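Local coordinates for protein yxeP (Bacillus subtilis, PDB 1YSJ) that probably deacetylates N-acetylcysteine to cysteine and acetate, using two bound divalent metal ions, in a pathway that recovers sulfur from S-(2-succino)cysteine, at residues V79-G85 with G147-F153; A161-L167 with D350-Y354; L34-R39 with L380-T386; A331-Y337 with Q390-L395; H44-S48 with G117-A121. The protein carries 1 engineered substitution. All coordinates share one frame; numbering follows the deposited sequence.

Interactions 1 and 2 are largely buried and meet where Ile152 of the strand touches Tyr354 and Val166; strand 148-154 leads on to helix 162-168. Backbone bonding dominates interaction 1, whereas interaction 2 sets a carboxylate at a helix start beside apolar packing. Interactions 3 and 4 both use helix 384-402, lie about 17 Å apart between centres, and touch through Thr386 and Tyr337. They are only partly buried and combine leucine and alanine packing with arginine-glutamate salt bridges, as suits the outer layer of the fold. Interaction 5 is buried between two irregular loops close to the nickel site, relying on van der Waals contacts and one water.

Interaction 1 (V79-G85 with G147-F153); sequences VIAEIKG and GTVRFIF
Strands 79-84 and 148-153 pair antiparallel from Val79-Phe153 to Lys84-Thr148, their axes 4.5 Å apart at closest. Val79, Ala81 and Ile83 each exchange two backbone hydrogen bonds with Phe153, Phe151 and Val149 respectively, and Gly85 N adds a bond to Gly147 O. At the backbone angles of Gly147 a CB would collide with the preceding carbonyl oxygen, hence the glycine. Val79, Ala81, Ile83, Val149, Phe151 and Phe153 make one apolar face, on which Ile83 CD1 comes obliquely to Phe151 CE1 at 3.6 Å, while Val149 CG1 lies over one face of the same ring, toward its rim. Helices 52-64 and 124-139 cover this face of the mixed sheet of an alpha/beta metallopeptidase domain, where strand 79-84 adjoins the short edge strand 68-69. On the other face a salt-bridge network forms. With CG anti to the backbone N (chi1 -176°) and an extended chain, Glu82 runs alongside Arg150, its carboxylate within 22° of the guanidinium plane. Glu82 OE1 is gripped side-on by Arg150 NE at 3.0 Å and by Arg150 NH2; Glu82 OE2 receives Lys84 NZ at 2.8 Å. Replacing Glu82 by an alanine would probably leave Arg150 and Lys84 without the carboxylate that joins them, and strip the cover from Thr148 CG2, which Glu82 CG touches at 3.4 Å. Arg150 NH1 turns to the carbonyls of Val171 and Asn173.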
# COMPACT_ATOMS: atom_id res chain seq x y z
N VAL A 79 38.99 3.73 12.53
CA VAL A 79 40.35 3.74 13.05
C VAL A 79 40.37 3.02 14.39
O VAL A 79 39.52 3.26 15.25
CB VAL A 79 40.90 5.19 13.22
CG1 VAL A 79 42.34 5.19 13.71
CG2 VAL A 79 40.80 5.96 11.91
N ILE A 80 41.34 2.12 14.54
CA ILE A 80 41.57 1.43 15.80
C ILE A 80 42.93 1.85 16.33
O ILE A 80 43.95 1.68 15.65
CB ILE A 80 41.50 -0.12 15.66
CG1 ILE A 80 40.30 -0.56 14.80
CG2 ILE A 80 41.49 -0.79 17.05
CD1 ILE A 80 38.90 -0.18 15.34
N ALA A 81 42.94 2.41 17.53
CA ALA A 81 44.17 2.86 18.17
C ALA A 81 44.31 2.18 19.52
O ALA A 81 43.36 1.59 20.04
CB ALA A 81 44.17 4.38 18.31
N GLU A 82 45.50 2.26 20.11
CA GLU A 82 45.80 1.55 21.35
C GLU A 82 46.82 2.31 22.19
O GLU A 82 47.84 2.78 21.67
CB GLU A 82 46.30 0.14 21.03
CG GLU A 82 46.54 -0.76 22.24
CD GLU A 82 46.68 -2.23 21.87
OE1 GLU A 82 45.65 -2.86 21.53
OE2 GLU A 82 47.81 -2.77 21.94
N ILE A 83 46.54 2.44 23.48
CA ILE A 83 47.49 3.00 24.45
C ILE A 83 47.73 2.00 25.57
O ILE A 83 46.81 1.63 26.31
CB ILE A 83 47.02 4.37 25.02
CG1 ILE A 83 47.05 5.44 23.91
CG2 ILE A 83 47.90 4.80 26.19
CD1 ILE A 83 46.24 6.67 24.21
N LYS A 84 48.98 1.55 25.67
CA LYS A 84 49.37 0.57 26.68
C LYS A 84 49.90 1.27 27.92
O LYS A 84 50.66 2.23 27.83
CB LYS A 84 50.43 -0.39 26.13
CG LYS A 84 50.09 -0.98 24.76
CD LYS A 84 51.25 -1.79 24.20
CE LYS A 84 51.02 -3.28 24.36
NZ LYS A 84 49.97 -3.75 23.42
N GLY A 85 49.49 0.78 29.09
CA GLY A 85 50.08 1.20 30.35
C GLY A 85 51.45 0.58 30.52
O GLY A 85 51.94 -0.12 29.63
N GLY A 147 46.93 -1.51 32.48
CA GLY A 147 46.54 -2.30 31.33
C GLY A 147 46.51 -1.47 30.07
O GLY A 147 47.32 -0.56 29.90
N THR A 148 45.55 -1.77 29.21
CA THR A 148 45.52 -1.22 27.87
C THR A 148 44.15 -0.66 27.50
O THR A 148 43.12 -1.27 27.80
CB THR A 148 45.97 -2.29 26.85
OG1 THR A 148 47.31 -2.70 27.15
CG2 THR A 148 45.91 -1.77 25.41
N VAL A 149 44.15 0.51 26.87
CA VAL A 149 42.93 1.07 26.31
C VAL A 149 42.97 1.01 24.79
O VAL A 149 43.87 1.56 24.15
CB VAL A 149 42.67 2.53 26.78
CG1 VAL A 149 41.33 3.02 26.25
CG2 VAL A 149 42.69 2.62 28.30
N ARG A 150 42.00 0.31 24.22
CA ARG A 150 41.83 0.27 22.79
C ARG A 150 40.76 1.29 22.38
O ARG A 150 39.67 1.32 22.95
CB ARG A 150 41.44 -1.14 22.36
CG ARG A 150 41.72 -1.47 20.92
CD ARG A 150 41.60 -2.96 20.68
NE ARG A 150 42.76 -3.68 21.20
CZ ARG A 150 42.84 -5.01 21.32
NH1 ARG A 150 41.81 -5.78 20.97
NH2 ARG A 150 43.95 -5.56 21.81
N PHE A 151 41.08 2.14 21.41
CA PHE A 151 40.14 3.14 20.92
C PHE A 151 39.52 2.71 19.59
O PHE A 151 40.22 2.32 18.65
CB PHE A 151 40.81 4.51 20.78
CG PHE A 151 41.30 5.07 22.08
CD1 PHE A 151 42.56 4.72 22.58
CD2 PHE A 151 40.50 5.93 22.82
CE1 PHE A 151 43.01 5.23 23.79
CE2 PHE A 151 40.95 6.44 24.04
CZ PHE A 151 42.20 6.09 24.52
N ILE A 152 38.20 2.77 19.54
CA ILE A 152 37.42 2.32 18.40
C ILE A 152 36.70 3.52 17.78
O ILE A 152 35.80 4.10 18.39
CB ILE A 152 36.40 1.22 18.81
CG1 ILE A 152 37.14 0.00 19.38
CG2 ILE A 152 35.51 0.81 17.63
CD1 ILE A 152 36.25 -0.97 20.12
N PHE A 153 37.12 3.89 16.58
CA PHE A 153 36.44 4.91 15.81
C PHE A 153 35.64 4.21 14.72
O PHE A 153 36.17 3.83 13.68
CB PHE A 153 37.43 5.96 15.28
CG PHE A 153 38.15 6.72 16.37
CD1 PHE A 153 39.36 6.25 16.89
CD2 PHE A 153 37.60 7.88 16.90
CE1 PHE A 153 40.02 6.93 17.90
CE2 PHE A 153 38.26 8.58 17.92
CZ PHE A 153 39.47 8.11 18.42

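Interaction 2 (A161-L167 with D350-Y354); sequences AGARKVL and DFALY
Ala163 and Asp350 bring the backbones nearest, their CA atoms 5.8 Å apart, where helix 162-167 begins after its N-cap residue Ala161 and faces a weakly bonded helical turn at about 351-354. Asp350 holds CG between its backbone N and carbonyl carbon (chi1 74°), which turns the carboxylate to the start of the helix. There Ala163 N donates to Asp350 OD2 at 3.0 Å in a fairly straight bond (164°) that arrives from above the carboxylate plane. A water links the same OD2 to Arg164 N. Small Ala163 suits the close approach: its CB rests over the face of the Tyr354 ring, 4.0 Å from the centroid, a CH-pi contact. Val166 CG1 meets the edge of this ring, and Leu167 CG packs obliquely against Tyr354 CD2. Leu353 CD1 lies over a face of the Arg164 guanidinium. Helix 162-168 follows strand 148-154 of the mixed sheet, whose Ile152 touches Val166 and Tyr354, and the Asp350 side chain lies about 8 Å from a bound nickel. Outside the segments Asp350 OD1 pairs with Arg95 and Gln154, and Tyr354 OH with Gln154 OE1. The buried carboxylate is thus satisfied through both oxygens, and the N-H-rich first turn of a helix would favour its negative charge.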
# COMPACT_ATOMS: atom_id res chain seq x y z
N ALA A 161 25.52 -0.94 11.07
CA ALA A 161 26.33 -1.93 10.36
C ALA A 161 27.80 -1.94 10.79
O ALA A 161 28.49 -2.94 10.61
CB ALA A 161 26.20 -1.72 8.86
N GLY A 162 28.25 -0.84 11.38
CA GLY A 162 29.67 -0.67 11.71
C GLY A 162 30.19 -1.47 12.88
O GLY A 162 31.30 -2.00 12.83
N ALA A 163 29.39 -1.55 13.94
CA ALA A 163 29.73 -2.35 15.11
C ALA A 163 29.92 -3.83 14.77
O ALA A 163 30.82 -4.48 15.29
CB ALA A 163 28.69 -2.17 16.21
N ARG A 164 29.07 -4.35 13.88
CA ARG A 164 29.20 -5.72 13.40
C ARG A 164 30.50 -5.94 12.63
O ARG A 164 31.14 -6.98 12.78
CB ARG A 164 27.99 -6.12 12.55
CG ARG A 164 27.92 -7.60 12.19
CD ARG A 164 26.66 -7.94 11.41
NE ARG A 164 25.52 -8.21 12.30
CZ ARG A 164 24.56 -7.34 12.59
NH1 ARG A 164 24.57 -6.11 12.08
NH2 ARG A 164 23.58 -7.70 13.41
N LYS A 165 30.90 -4.96 11.81
CA LYS A 165 32.15 -5.02 11.06
C LYS A 165 33.38 -5.00 11.97
O LYS A 165 34.36 -5.72 11.72
CB LYS A 165 32.24 -3.86 10.05
CG LYS A 165 31.23 -3.92 8.91
CD LYS A 165 31.50 -5.07 7.94
CE LYS A 165 30.45 -5.14 6.85
NZ LYS A 165 30.42 -6.48 6.21
N VAL A 166 33.32 -4.17 13.01
CA VAL A 166 34.36 -4.06 14.04
C VAL A 166 34.52 -5.39 14.79
O VAL A 166 35.64 -5.88 14.96
CB VAL A 166 34.04 -2.90 15.04
CG1 VAL A 166 34.89 -2.99 16.31
CG2 VAL A 166 34.19 -1.53 14.36
N LEU A 167 33.40 -5.97 15.22
CA LEU A 167 33.40 -7.26 15.91
C LEU A 167 33.99 -8.36 15.04
O LEU A 167 34.83 -9.14 15.50
CB LEU A 167 31.99 -7.64 16.37
CG LEU A 167 31.47 -7.01 17.68
CD1 LEU A 167 29.96 -7.14 17.80
CD2 LEU A 167 32.16 -7.63 18.89
N ASP A 350 24.02 0.76 17.73
CA ASP A 350 24.71 -0.50 17.43
C ASP A 350 25.83 -0.82 18.43
O ASP A 350 26.40 -1.91 18.38
CB ASP A 350 25.13 -0.62 15.95
CG ASP A 350 26.32 0.25 15.57
OD1 ASP A 350 26.73 1.17 16.31
OD2 ASP A 350 26.85 -0.01 14.47
N PHE A 351 26.08 0.10 19.36
CA PHE A 351 26.92 -0.16 20.52
C PHE A 351 26.40 -1.37 21.30
O PHE A 351 27.18 -2.08 21.94
CB PHE A 351 26.98 1.08 21.43
CG PHE A 351 27.89 0.93 22.62
CD1 PHE A 351 29.25 1.19 22.50
CD2 PHE A 351 27.38 0.54 23.86
CE1 PHE A 351 30.10 1.06 23.60
CE2 PHE A 351 28.23 0.39 24.96
CZ PHE A 351 29.59 0.65 24.83
N ALA A 352 25.09 -1.60 21.23
CA ALA A 352 24.43 -2.75 21.89
C ALA A 352 24.98 -4.09 21.42
O ALA A 352 25.02 -5.05 22.20
CB ALA A 352 22.93 -2.69 21.66
N LEU A 353 25.39 -4.16 20.16
CA LEU A 353 26.01 -5.35 19.59
C LEU A 353 27.30 -5.74 20.32
O LEU A 353 27.57 -6.92 20.53
CB LEU A 353 26.27 -5.17 18.10
CG LEU A 353 25.10 -5.31 17.12
CD1 LEU A 353 25.58 -5.01 15.72
CD2 LEU A 353 24.46 -6.70 17.18
N TYR A 354 28.08 -4.74 20.72
CA TYR A 354 29.28 -4.98 21.54
C TYR A 354 28.92 -5.62 22.88
O TYR A 354 29.58 -6.55 23.31
CB TYR A 354 30.05 -3.68 21.79
CG TYR A 354 30.57 -2.97 20.56
CD1 TYR A 354 30.27 -1.63 20.34
CD2 TYR A 354 31.38 -3.63 19.64
CE1 TYR A 354 30.75 -0.97 19.23
CE2 TYR A 354 31.88 -2.98 18.52
CZ TYR A 354 31.55 -1.65 18.32
OH TYR A 354 32.03 -0.98 17.22
O HOH W 1 26.51 -2.90 13.50

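Interaction 3 (L34-R39 with L380-T386); sequences LINMRR and LDEEALT
Arg38 reaches Glu382 by holding CG anti to its backbone N and then bending sharply at chi2 (-92°), whereas Arg39, extended from CG to NE, and Glu382, extended beyond CG, come together at about a right angle. The two arginines use one carboxylate differently. Arg39 grips it side-on, NE to Glu382 OE2 at 3.0 Å and NH2 to the syn lone pair of Glu382 OE1 at 2.8 Å, the planes only 16° apart. Arg38 NH2 reaches Glu382 OE2 at 2.8 Å from above the carboxylate, with the planes 78° apart. This salt-bridge network joins helix 28-43 to the type I turn, Asp381 to Ala384, that opens helix 384-402, where Asp381 OD1 accepts a capping bond from Glu383 N. A glutamine in place of Glu382 would probably leave the adjacent arginine charges without their shared counter-charge and one nitrogen of the grip without an acceptor. Arg38 is fixed further: Leu380 CD1 lies over the centre of one guanidinium face, a water links Arg38 NH1 to Leu380 N, and Arg38 NE pairs with Asp125. Beside the charges, Ile35 CG1 packs on Leu385 CD1 at 3.8 Å, and Leu34 CD1 rests against Leu385 O at 3.6 Å.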
# COMPACT_ATOMS: atom_id res chain seq x y z
N LEU A 34 40.68 20.61 20.41
CA LEU A 34 39.51 19.74 20.37
C LEU A 34 38.38 20.36 19.53
O LEU A 34 37.74 19.67 18.74
CB LEU A 34 38.99 19.45 21.78
CG LEU A 34 39.85 18.63 22.75
CD1 LEU A 34 39.14 18.52 24.09
CD2 LEU A 34 40.13 17.25 22.18
N ILE A 35 38.16 21.65 19.72
CA ILE A 35 37.16 22.41 18.97
C ILE A 35 37.47 22.37 17.47
O ILE A 35 36.59 22.07 16.66
CB ILE A 35 37.03 23.87 19.51
CG1 ILE A 35 36.25 23.88 20.83
CG2 ILE A 35 36.36 24.78 18.49
CD1 ILE A 35 36.44 25.14 21.66
N ASN A 36 38.72 22.65 17.12
CA ASN A 36 39.14 22.64 15.72
C ASN A 36 38.98 21.29 15.02
O ASN A 36 38.65 21.25 13.83
CB ASN A 36 40.56 23.19 15.56
CG ASN A 36 40.61 24.71 15.62
OD1 ASN A 36 41.67 25.30 15.83
ND2 ASN A 36 39.45 25.35 15.44
N MSE A 37 39.21 20.20 15.74
CA MSE A 37 38.99 18.86 15.20
C MSE A 37 37.50 18.58 15.00
O MSE A 37 37.10 18.06 13.96
CB MSE A 37 39.63 17.79 16.08
CG MSE A 37 41.15 17.73 15.98
SE MSE A 37 41.92 16.23 16.95
CE MSE A 37 41.47 16.77 18.77
N ARG A 38 36.69 18.92 16.00
CA ARG A 38 35.24 18.80 15.91
C ARG A 38 34.69 19.53 14.69
O ARG A 38 33.87 19.00 13.95
CB ARG A 38 34.57 19.34 17.18
CG ARG A 38 33.05 19.18 17.24
CD ARG A 38 32.31 20.39 16.67
NE ARG A 38 30.89 20.13 16.47
CZ ARG A 38 29.92 21.03 16.65
NH1 ARG A 38 28.65 20.69 16.45
NH2 ARG A 38 30.21 22.26 17.05
N ARG A 39 35.17 20.76 14.48
CA ARG A 39 34.66 21.62 13.42
C ARG A 39 35.12 21.21 12.04
O ARG A 39 34.38 21.35 11.07
CB ARG A 39 35.01 23.07 13.69
CG ARG A 39 34.31 23.64 14.89
CD ARG A 39 34.66 25.08 15.05
NE ARG A 39 34.05 25.64 16.26
CZ ARG A 39 33.99 26.93 16.53
NH1 ARG A 39 34.49 27.82 15.67
NH2 ARG A 39 33.41 27.35 17.65
N LEU A 380 25.23 21.63 19.51
CA LEU A 380 25.81 21.20 20.78
C LEU A 380 26.77 22.27 21.30
O LEU A 380 27.40 22.98 20.52
CB LEU A 380 26.50 19.83 20.63
CG LEU A 380 27.64 19.68 19.62
CD1 LEU A 380 29.01 19.81 20.30
CD2 LEU A 380 27.52 18.34 18.91
N ASP A 381 26.86 22.39 22.63
CA ASP A 381 27.77 23.33 23.28
C ASP A 381 29.14 22.67 23.35
O ASP A 381 29.30 21.60 23.95
CB ASP A 381 27.26 23.67 24.68
CG ASP A 381 27.86 24.95 25.24
OD1 ASP A 381 29.08 25.19 25.09
OD2 ASP A 381 27.10 25.73 25.86
N GLU A 382 30.13 23.30 22.73
CA GLU A 382 31.47 22.72 22.58
C GLU A 382 32.28 22.66 23.88
O GLU A 382 33.36 22.07 23.92
CB GLU A 382 32.26 23.44 21.48
CG GLU A 382 31.76 23.12 20.07
CD GLU A 382 32.22 24.13 19.02
OE1 GLU A 382 32.38 25.33 19.35
OE2 GLU A 382 32.42 23.72 17.85
N GLU A 383 31.75 23.26 24.95
CA GLU A 383 32.36 23.14 26.28
C GLU A 383 32.33 21.69 26.78
O GLU A 383 33.16 21.30 27.60
CB GLU A 383 31.67 24.07 27.29
CG GLU A 383 31.76 25.56 26.96
CD GLU A 383 33.10 26.20 27.33
OE1 GLU A 383 34.11 25.48 27.48
OE2 GLU A 383 33.13 27.45 27.46
N ALA A 384 31.39 20.90 26.26
CA ALA A 384 31.27 19.48 26.59
C ALA A 384 32.46 18.65 26.10
O ALA A 384 32.66 17.51 26.54
CB ALA A 384 29.97 18.91 26.04
N LEU A 385 33.25 19.22 25.18
CA LEU A 385 34.45 18.57 24.66
C LEU A 385 35.51 18.36 25.74
O LEU A 385 36.19 17.33 25.76
CB LEU A 385 35.03 19.36 23.50
CG LEU A 385 34.37 19.19 22.13
CD1 LEU A 385 34.74 20.36 21.21
CD2 LEU A 385 34.74 17.85 21.50
N THR A 386 35.64 19.34 26.63
CA THR A 386 36.49 19.20 27.81
C THR A 386 35.91 18.12 28.73
O THR A 386 36.60 17.17 29.10
CB THR A 386 36.63 20.55 28.55
OG1 THR A 386 37.17 21.52 27.65
CG2 THR A 386 37.54 20.42 29.77
O HOH W 2 26.58 23.12 16.93

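Interaction 4 (A331-Y337 with Q390-L395); sequences AAARLGY and QYFAEL
Glu394 reaches across to the end of helix 325-334, and its chain can be followed outward. Glu394 CB packs on Leu335 CD1 at 3.8 Å. Glu394 CG, anti to the backbone N, passes Ala331 O and lies 4.1 Å from Arg334 CD. A bend at chi2 (63°) then turns the carboxylate toward Arg334, whose NH1 donates to Glu394 OE2 at 2.9 Å. This salt bridge uses the anti lone pair of OE2 and lies in the guanidinium plane, although the two groups are turned 60° against each other. Glu394 OE1 lies 4.1 Å from Leu335 CD2 and pairs with a second arginine, Arg141. Leu335 inserts CD1, an apolar branch, against the backbone of the facing helix, 3.4 Å from Gln390 O. Deeper in, a side chain no larger than a methyl lets the helices come together, the CA atoms of Ala331 and Leu395 5.2 Å apart: Ala331 CB fits against Tyr391 CE1 at 3.8 Å and against Leu395 CB. The ring of Tyr391 also touches Ala332 CB, and its hydroxyl bonds to Ala328 O. Gly336, with positive phi, closes the helix in a Schellman motif, Tyr337 N bonding back to Ala332 O. Helix 384-402 is packed among helix 325-334 here, helix 124-139 through Phe392 and Ala393, and strand 360-366 through Phe392 and Tyr391, which also touches Ile192 of strand 191-194.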
# COMPACT_ATOMS: atom_id res chain seq x y z
N ALA A 331 34.12 8.74 38.40
CA ALA A 331 34.87 9.46 37.36
C ALA A 331 34.39 10.91 37.24
O ALA A 331 35.20 11.83 37.11
CB ALA A 331 34.77 8.74 36.02
N ALA A 332 33.07 11.10 37.31
CA ALA A 332 32.48 12.44 37.28
C ALA A 332 32.75 13.17 38.59
O ALA A 332 32.99 14.38 38.58
CB ALA A 332 30.99 12.35 37.02
N ALA A 333 32.70 12.43 39.70
CA ALA A 333 32.93 12.99 41.03
C ALA A 333 34.35 13.54 41.18
O ALA A 333 34.53 14.65 41.68
CB ALA A 333 32.63 11.95 42.10
N ARG A 334 35.34 12.76 40.74
CA ARG A 334 36.75 13.16 40.77
C ARG A 334 37.04 14.45 40.01
O ARG A 334 37.94 15.22 40.39
CB ARG A 334 37.64 12.05 40.20
CG ARG A 334 38.01 10.97 41.19
CD ARG A 334 39.12 10.11 40.61
NE ARG A 334 39.32 8.87 41.36
CZ ARG A 334 40.16 7.90 41.00
NH1 ARG A 334 40.89 8.02 39.89
NH2 ARG A 334 40.27 6.81 41.75
N LEU A 335 36.29 14.69 38.93
CA LEU A 335 36.51 15.86 38.08
C LEU A 335 35.54 17.01 38.38
O LEU A 335 35.57 18.05 37.72
CB LEU A 335 36.43 15.45 36.61
CG LEU A 335 37.36 14.30 36.19
CD1 LEU A 335 36.91 13.70 34.87
CD2 LEU A 335 38.82 14.74 36.11
N GLY A 336 34.70 16.82 39.40
CA GLY A 336 33.72 17.83 39.78
C GLY A 336 32.59 17.99 38.78
O GLY A 336 31.98 19.06 38.69
N TYR A 337 32.30 16.94 38.04
CA TYR A 337 31.15 16.92 37.13
C TYR A 337 29.97 16.26 37.83
O TYR A 337 30.13 15.61 38.87
CB TYR A 337 31.49 16.21 35.81
CG TYR A 337 32.56 16.91 35.00
CD1 TYR A 337 33.55 16.17 34.34
CD2 TYR A 337 32.59 18.30 34.89
CE1 TYR A 337 34.54 16.81 33.59
CE2 TYR A 337 33.57 18.95 34.15
CZ TYR A 337 34.55 18.20 33.50
OH TYR A 337 35.52 18.84 32.76
N GLN A 390 37.90 14.40 29.31
CA GLN A 390 38.36 14.19 30.68
C GLN A 390 37.64 13.04 31.37
O GLN A 390 38.26 12.25 32.09
CB GLN A 390 38.19 15.47 31.51
CG GLN A 390 39.01 16.67 31.04
CD GLN A 390 38.95 17.84 32.02
OE1 GLN A 390 39.85 18.68 32.05
NE2 GLN A 390 37.89 17.90 32.82
N TYR A 391 36.32 12.95 31.15
CA TYR A 391 35.50 11.92 31.78
C TYR A 391 35.96 10.50 31.43
O TYR A 391 36.13 9.66 32.32
CB TYR A 391 34.03 12.08 31.40
CG TYR A 391 33.13 11.04 32.02
CD1 TYR A 391 32.76 11.13 33.37
CD2 TYR A 391 32.67 9.95 31.28
CE1 TYR A 391 31.95 10.16 33.95
CE2 TYR A 391 31.85 8.99 31.85
CZ TYR A 391 31.49 9.10 33.19
OH TYR A 391 30.68 8.15 33.77
N PHE A 392 36.16 10.25 30.14
CA PHE A 392 36.54 8.92 29.66
C PHE A 392 38.00 8.59 29.96
O PHE A 392 38.35 7.42 30.09
CB PHE A 392 36.22 8.77 28.17
CG PHE A 392 34.77 8.47 27.91
CD1 PHE A 392 33.86 9.50 27.70
CD2 PHE A 392 34.32 7.16 27.89
CE1 PHE A 392 32.52 9.23 27.47
CE2 PHE A 392 32.97 6.87 27.65
CZ PHE A 392 32.07 7.90 27.44
N ALA A 393 38.83 9.62 30.08
CA ALA A 393 40.21 9.43 30.52
C ALA A 393 40.25 8.99 31.99
O ALA A 393 41.01 8.09 32.35
CB ALA A 393 41.02 10.71 30.33
N GLU A 394 39.41 9.60 32.82
CA GLU A 394 39.37 9.26 34.24
C GLU A 394 38.67 7.92 34.46
O GLU A 394 39.09 7.13 35.31
CB GLU A 394 38.72 10.37 35.06
CG GLU A 394 39.11 10.36 36.53
CD GLU A 394 40.61 10.60 36.77
OE1 GLU A 394 41.23 11.39 36.02
OE2 GLU A 394 41.15 9.99 37.71
N LEU A 395 37.61 7.68 33.70
CA LEU A 395 36.89 6.41 33.72
C LEU A 395 37.81 5.23 33.37
O LEU A 395 37.80 4.22 34.06
CB LEU A 395 35.68 6.45 32.79
CG LEU A 395 34.78 5.21 32.71
CD1 LEU A 395 34.06 4.96 34.04
CD2 LEU A 395 33.78 5.35 31.58

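Interaction 5 (H44-S48 with G117-A121); sequences HPELS and GTMHA
Pro45 meets Thr118 and His120, and the conformations of these side chains decide the fit. Thr118 places CG2 anti to its backbone N (the hydroxyl branch at chi1 -54°), which sends the methyl rather than the hydroxyl into the opposite loop. Thr118 CG2 sits 3.7 Å from Pro45 CG and 3.8 Å from Leu47 CD2, so one branch fills the corner between two apolar residues. Leu47 crosses obliquely to this methyl. Pro45 CG also lies 3.6 Å from Thr118 O, while Pro45 CB comes 3.6 Å from His120 CD2, obliquely to the imidazole. Proline suits the place because its ring is a compact apolar group that offers CB to the imidazole and CG to the threonine methyl. His120, at the centre of an inverse gamma turn, has chi1 -90° and chi2 -65°, which lay the ring beside the proline. A water bridges the two loops, accepting from Glu46 N at 3.0 Å and hydrogen-bonded to His120 NE2. Glu46 points its carboxylate elsewhere, to Thr54 and Glu53 N at the start of helix 52-64. The loop 44-48 thus links helices 28-43 and 52-64, while 117-121 leads directly to the nickel ligands Cys122, just before helix 124-139, and His124, its first residue, with Ala121 joined by backbone bonding to the ligand His374.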
# COMPACT_ATOMS: atom_id res chain seq x y z
N HIS A 44 33.19 18.88 7.09
CA HIS A 44 33.38 17.89 6.03
C HIS A 44 32.78 16.53 6.43
O HIS A 44 33.51 15.56 6.64
CB HIS A 44 34.87 17.76 5.69
CG HIS A 44 35.53 19.06 5.37
ND1 HIS A 44 35.26 19.77 4.22
CD2 HIS A 44 36.46 19.79 6.04
CE1 HIS A 44 35.99 20.87 4.20
NE2 HIS A 44 36.72 20.91 5.29
N PRO A 45 31.44 16.46 6.52
CA PRO A 45 30.82 15.23 6.98
C PRO A 45 30.77 14.16 5.89
O PRO A 45 30.68 14.48 4.71
CB PRO A 45 29.41 15.67 7.37
CG PRO A 45 29.12 16.80 6.48
CD PRO A 45 30.43 17.49 6.21
N GLU A 46 30.83 12.90 6.30
CA GLU A 46 30.75 11.78 5.37
C GLU A 46 29.69 10.77 5.82
O GLU A 46 29.44 10.61 7.01
CB GLU A 46 32.13 11.11 5.22
CG GLU A 46 33.18 11.99 4.51
CD GLU A 46 34.60 11.43 4.59
OE1 GLU A 46 35.10 11.25 5.72
OE2 GLU A 46 35.22 11.18 3.53
N LEU A 47 29.08 10.09 4.85
CA LEU A 47 28.03 9.11 5.12
C LEU A 47 28.59 7.75 5.55
O LEU A 47 29.77 7.49 5.38
CB LEU A 47 27.10 8.98 3.91
CG LEU A 47 26.39 10.27 3.47
CD1 LEU A 47 25.68 10.12 2.14
CD2 LEU A 47 25.40 10.72 4.54
N SER A 48 27.73 6.91 6.14
CA SER A 48 28.07 5.54 6.56
C SER A 48 28.88 4.77 5.52
O SER A 48 28.47 4.69 4.36
CB SER A 48 26.79 4.75 6.89
OG SER A 48 26.12 5.27 8.02
N GLY A 117 23.45 18.57 1.67
CA GLY A 117 22.67 17.34 1.80
C GLY A 117 23.28 16.34 2.77
O GLY A 117 22.69 15.30 3.03
N THR A 118 24.47 16.66 3.29
CA THR A 118 25.12 15.85 4.32
C THR A 118 25.41 16.71 5.55
O THR A 118 25.80 17.87 5.44
CB THR A 118 26.41 15.17 3.79
OG1 THR A 118 26.11 14.44 2.60
CG2 THR A 118 26.99 14.20 4.82
N MSE A 119 25.18 16.13 6.73
CA MSE A 119 25.37 16.85 7.99
C MSE A 119 25.60 15.91 9.17
O MSE A 119 24.95 14.86 9.27
CB MSE A 119 24.18 17.75 8.30
CG MSE A 119 24.14 18.27 9.72
SE MSE A 119 22.51 19.22 10.22
CE MSE A 119 21.28 18.30 9.09
N HIS A 120 26.50 16.31 10.06
CA HIS A 120 26.66 15.68 11.36
C HIS A 120 25.54 16.12 12.31
O HIS A 120 25.78 16.88 13.25
CB HIS A 120 28.04 15.99 11.95
CG HIS A 120 29.09 15.00 11.57
ND1 HIS A 120 29.06 13.68 11.99
CD2 HIS A 120 30.22 15.12 10.82
CE1 HIS A 120 30.11 13.04 11.51
NE2 HIS A 120 30.82 13.89 10.79
N ALA A 121 24.33 15.64 12.05
CA ALA A 121 23.13 16.04 12.80
C ALA A 121 22.89 15.19 14.05
O ALA A 121 21.85 15.30 14.69
CB ALA A 121 21.91 16.02 11.88
O HOH W 3 32.02 11.93 8.87